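Local structure of Maltose/maltodextrin transport permease homologue (Bdellovibrio bacteriovorus HD100, 6FFL) at residues Q91-A97 with S312-R317. The protein probably acts in maltodextrin transport, this part being the sugar-binding MalE domain, fused to the transmembrane permease subunit MalF and here bound to maltotriose. Where two conformers were deposited one is given. Numbering follows the deposited sequence.
Sequences QNFDPLA and SNLQAR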
ATOM      1  N   GLN A  91      -4.540 -22.185  -5.977  0.51 22.93           N
ATOM      2  CA  GLN A  91      -5.631 -22.481  -5.054  0.51 26.03           C
ATOM      3  C   GLN A  91      -5.165 -22.570  -3.604  0.51 22.04           C
ATOM      4  O   GLN A  91      -6.010 -22.587  -2.703  0.51 25.02           O
ATOM      5  CB  GLN A  91      -6.344 -23.780  -5.454  0.51 29.73           C
ATOM      6  CG  GLN A  91      -5.417 -24.949  -5.745  0.51 30.84           C
ATOM      7  CD  GLN A  91      -6.142 -26.283  -5.925  0.51 41.26           C
ATOM      8  OE1 GLN A  91      -6.360 -27.028  -4.963  0.51 31.91           O
ATOM      9  NE2 GLN A  91      -6.496 -26.598  -7.166  0.51 38.06           N
ATOM     10  N   ASN A  92      -3.857 -22.619  -3.360  1.00 20.26           N
ATOM     11  CA  ASN A  92      -3.334 -22.695  -2.000  1.00 23.33           C
ATOM     12  C   ASN A  92      -3.193 -21.331  -1.350  1.00 20.19           C
ATOM     13  O   ASN A  92      -2.781 -21.254  -0.181  1.00 19.26           O
ATOM     14  CB  ASN A  92      -1.973 -23.403  -1.986  1.00 21.99           C
ATOM     15  CG  ASN A  92      -2.057 -24.846  -2.439  1.00 22.72           C
ATOM     16  OD1 ASN A  92      -1.118 -25.368  -3.047  1.00 32.87           O
ATOM     17  ND2 ASN A  92      -3.183 -25.500  -2.159  1.00 22.18           N
ATOM     18  N   PHE A  93      -3.513 -20.259  -2.073  1.00 17.00           N
ATOM     19  CA  PHE A  93      -3.336 -18.897  -1.590  1.00 17.52           C
ATOM     20  C   PHE A  93      -4.663 -18.151  -1.619  1.00 19.04           C
ATOM     21  O   PHE A  93      -5.525 -18.412  -2.463  1.00 19.99           O
ATOM     22  CB  PHE A  93      -2.284 -18.146  -2.439  1.00 17.23           C
ATOM     23  CG  PHE A  93      -0.945 -18.839  -2.481  1.00 16.35           C
ATOM     24  CD1 PHE A  93       0.039 -18.538  -1.562  1.00 17.94           C
ATOM     25  CD2 PHE A  93      -0.686 -19.823  -3.425  1.00 18.96           C
ATOM     26  CE1 PHE A  93       1.272 -19.191  -1.594  1.00 20.45           C
ATOM     27  CE2 PHE A  93       0.539 -20.470  -3.463  1.00 23.56           C
ATOM     28  CZ  PHE A  93       1.517 -20.156  -2.549  1.00 24.59           C
ATOM     29  N   ASP A  94      -4.818 -17.234  -0.663  1.00 14.02           N
ATOM     30  CA  ASP A  94      -5.867 -16.226  -0.714  1.00 17.27           C
ATOM     31  C   ASP A  94      -5.915 -15.601  -2.108  1.00 17.08           C
ATOM     32  O   ASP A  94      -4.879 -15.143  -2.604  1.00 16.71           O
ATOM     33  CB  ASP A  94      -5.551 -15.148   0.328  1.00 15.26           C
ATOM     34  CG  ASP A  94      -6.695 -14.155   0.555  1.00 20.24           C
ATOM     35  OD1 ASP A  94      -7.472 -13.864  -0.373  1.00 17.29           O
ATOM     36  OD2 ASP A  94      -6.801 -13.647   1.693  1.00 18.47           O
ATOM     37  N   PRO A  95      -7.076 -15.569  -2.771  1.00 15.44           N
ATOM     38  CA  PRO A  95      -7.133 -14.946  -4.111  1.00 19.73           C
ATOM     39  C   PRO A  95      -6.685 -13.497  -4.137  1.00 18.23           C
ATOM     40  O   PRO A  95      -6.248 -13.023  -5.192  1.00 18.24           O
ATOM     41  CB  PRO A  95      -8.610 -15.074  -4.496  1.00 24.12           C
ATOM     42  CG  PRO A  95      -9.107 -16.240  -3.682  1.00 33.63           C
ATOM     43  CD  PRO A  95      -8.369 -16.151  -2.378  1.00 18.45           C
ATOM     44  N   LEU A  96      -6.774 -12.774  -3.016  1.00 14.11           N
ATOM     45  CA  LEU A  96      -6.268 -11.401  -2.982  1.00 19.30           C
ATOM     46  C   LEU A  96      -4.770 -11.329  -3.227  1.00 17.54           C
ATOM     47  O   LEU A  96      -4.267 -10.282  -3.649  1.00 17.37           O
ATOM     48  CB  LEU A  96      -6.589 -10.756  -1.632  1.00 16.88           C
ATOM     49  CG  LEU A  96      -8.042 -10.332  -1.425  1.00 20.83           C
ATOM     50  CD1 LEU A  96      -8.271 -10.010   0.052  1.00 23.11           C
ATOM     51  CD2 LEU A  96      -8.385  -9.132  -2.306  1.00 27.88           C
ATOM     52  N   ALA A  97      -4.047 -12.415  -2.978  1.00 16.22           N
ATOM     53  CA  ALA A  97      -2.615 -12.443  -3.220  1.00 15.23           C
ATOM     54  C   ALA A  97      -2.265 -12.813  -4.649  1.00 15.46           C
ATOM     55  O   ALA A  97      -1.086 -12.778  -5.004  1.00 15.22           O
ATOM     56  CB  ALA A  97      -1.939 -13.438  -2.283  1.00 16.30           C
ATOM     57  N   SER A 312      -0.209 -15.041   2.742  1.00 13.26           N
ATOM     58  CA  SER A 312      -1.126 -15.333   1.652  1.00 15.32           C
ATOM     59  C   SER A 312      -1.471 -16.815   1.571  1.00 13.47           C
ATOM     60  O   SER A 312      -2.548 -17.171   1.082  1.00 17.22           O
ATOM     61  CB  SER A 312      -0.513 -14.873   0.332  1.00 16.18           C
ATOM     62  OG  SER A 312       0.731 -15.507   0.125  1.00 15.88           O
ATOM     63  N   ASN A 313      -0.571 -17.693   2.015  1.00 15.42           N
ATOM     64  CA  ASN A 313      -0.840 -19.123   1.968  1.00 16.86           C
ATOM     65  C   ASN A 313      -1.855 -19.489   3.049  1.00 15.18           C
ATOM     66  O   ASN A 313      -1.702 -19.102   4.209  1.00 16.96           O
ATOM     67  CB  ASN A 313       0.456 -19.909   2.151  1.00 17.45           C
ATOM     68  CG  ASN A 313       0.230 -21.403   2.134  1.00 18.31           C
ATOM     69  OD1 ASN A 313      -0.254 -21.974   3.106  1.00 18.86           O
ATOM     70  ND2 ASN A 313       0.570 -22.046   1.013  1.00 17.12           N
ATOM     71  N   LEU A 314      -2.909 -20.209   2.657  1.00 17.11           N
ATOM     72  CA  LEU A 314      -4.029 -20.440   3.564  1.00 18.20           C
ATOM     73  C   LEU A 314      -3.636 -21.349   4.720  1.00 22.66           C
ATOM     74  O   LEU A 314      -3.993 -21.075   5.871  1.00 22.53           O
ATOM     75  CB  LEU A 314      -5.222 -21.023   2.793  1.00 16.61           C
ATOM     76  CG  LEU A 314      -5.766 -20.094   1.684  1.00 18.83           C
ATOM     77  CD1 LEU A 314      -6.882 -20.752   0.884  1.00 22.08           C
ATOM     78  CD2 LEU A 314      -6.230 -18.742   2.249  1.00 21.03           C
ATOM     79  N   GLN A 315      -2.904 -22.437   4.446  1.00 17.44           N
ATOM     80  CA  GLN A 315      -2.496 -23.316   5.539  1.00 18.26           C
ATOM     81  C   GLN A 315      -1.499 -22.639   6.478  1.00 17.98           C
ATOM     82  O   GLN A 315      -1.466 -22.959   7.674  1.00 18.60           O
ATOM     83  CB  GLN A 315      -1.901 -24.623   5.002  1.00 18.98           C
ATOM     84  CG  GLN A 315      -1.687 -25.721   6.078  1.00 20.06           C
ATOM     85  CD  GLN A 315      -2.955 -26.083   6.853  1.00 21.70           C
ATOM     86  OE1 GLN A 315      -4.063 -25.973   6.346  1.00 21.58           O
ATOM     87  NE2 GLN A 315      -2.780 -26.543   8.097  1.00 22.05           N
ATOM     88  N   ALA A 316      -0.678 -21.720   5.969  1.00 17.18           N
ATOM     89  CA  ALA A 316       0.281 -21.028   6.833  1.00 17.26           C
ATOM     90  C   ALA A 316      -0.418 -20.224   7.927  1.00 21.11           C
ATOM     91  O   ALA A 316       0.174 -19.970   8.985  1.00 19.89           O
ATOM     92  CB  ALA A 316       1.174 -20.098   6.008  1.00 16.27           C
ATOM     93  N   ARG A 317      -1.664 -19.813   7.689  1.00 18.36           N
ATOM     94  CA  ARG A 317      -2.418 -19.047   8.672  1.00 21.58           C
ATOM     95  C   ARG A 317      -2.812 -19.872   9.890  1.00 23.12           C
ATOM     96  O   ARG A 317      -3.294 -19.294  10.871  1.00 22.60           O
ATOM     97  CB  ARG A 317      -3.667 -18.464   8.024  1.00 19.33           C
ATOM     98  CG  ARG A 317      -3.367 -17.469   6.902  1.00 19.06           C
ATOM     99  CD  ARG A 317      -4.628 -16.957   6.254  1.00 16.96           C
ATOM    100  NE  ARG A 317      -4.321 -15.964   5.224  1.00 18.37           N
ATOM    101  CZ  ARG A 317      -5.227 -15.387   4.444  1.00 22.39           C
ATOM    102  NH1 ARG A 317      -6.509 -15.707   4.563  1.00 23.42           N
ATOM    103  NH2 ARG A 317      -4.844 -14.487   3.544  1.00 17.92           N
TER
HETATM  104  O   HOH W   1      -2.680 -23.485   1.556  1.00 18.03           O
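A single antiparallel beta bridge joins two loops in the MalE solute-binding domain. Phe93 and Asn313 face each other as a non-hydrogen-bonded pair, their CA atoms 4.4 Å apart, and a backbone hydrogen bond runs on each side: Leu314 N to Asn92 O (3.0 Å) and Asp94 N to Ser312 O (2.9 Å). Each carbonyl also takes a CA-H...O contact, Ser312 O from Phe93 CA (3.3 Å) and Asn92 O from Asn313 CA (3.6 Å). Water 1 donates to Asn92 O and accepts from Gln315 N, extending the polar link beyond the bridge. Beside the backbone, Asp94 OD2 forms a salt bridge with Arg317 NH2 (2.8 Å), while Asp94 OD1 accepts from Leu96 N in an Asx turn that opens the 3-10 segment 95-97. Asn313 OD1 likewise accepts from Ala316 N, an Asx motif at the turn leading into the 3-10 residues 316-317. The Phe93 ring is buried with its edge near Ser312 OG, a hydroxyl hydrogen-bonded to Gly109 O; Ala97 CB packs on Ser312 CB (3.3 Å), and Leu314 CD2 lies 3.6 Å from Asp94 N. The side chain of Ala97 is about 14 Å from a bound glucose unit, so the contact stands apart from the pocket. It ties the loop after helix 87-90 to the loop after strand 310-311, a strand paired antiparallel with strand 111-112, within the two-lobed fold typical of periplasmic solute-binding proteins.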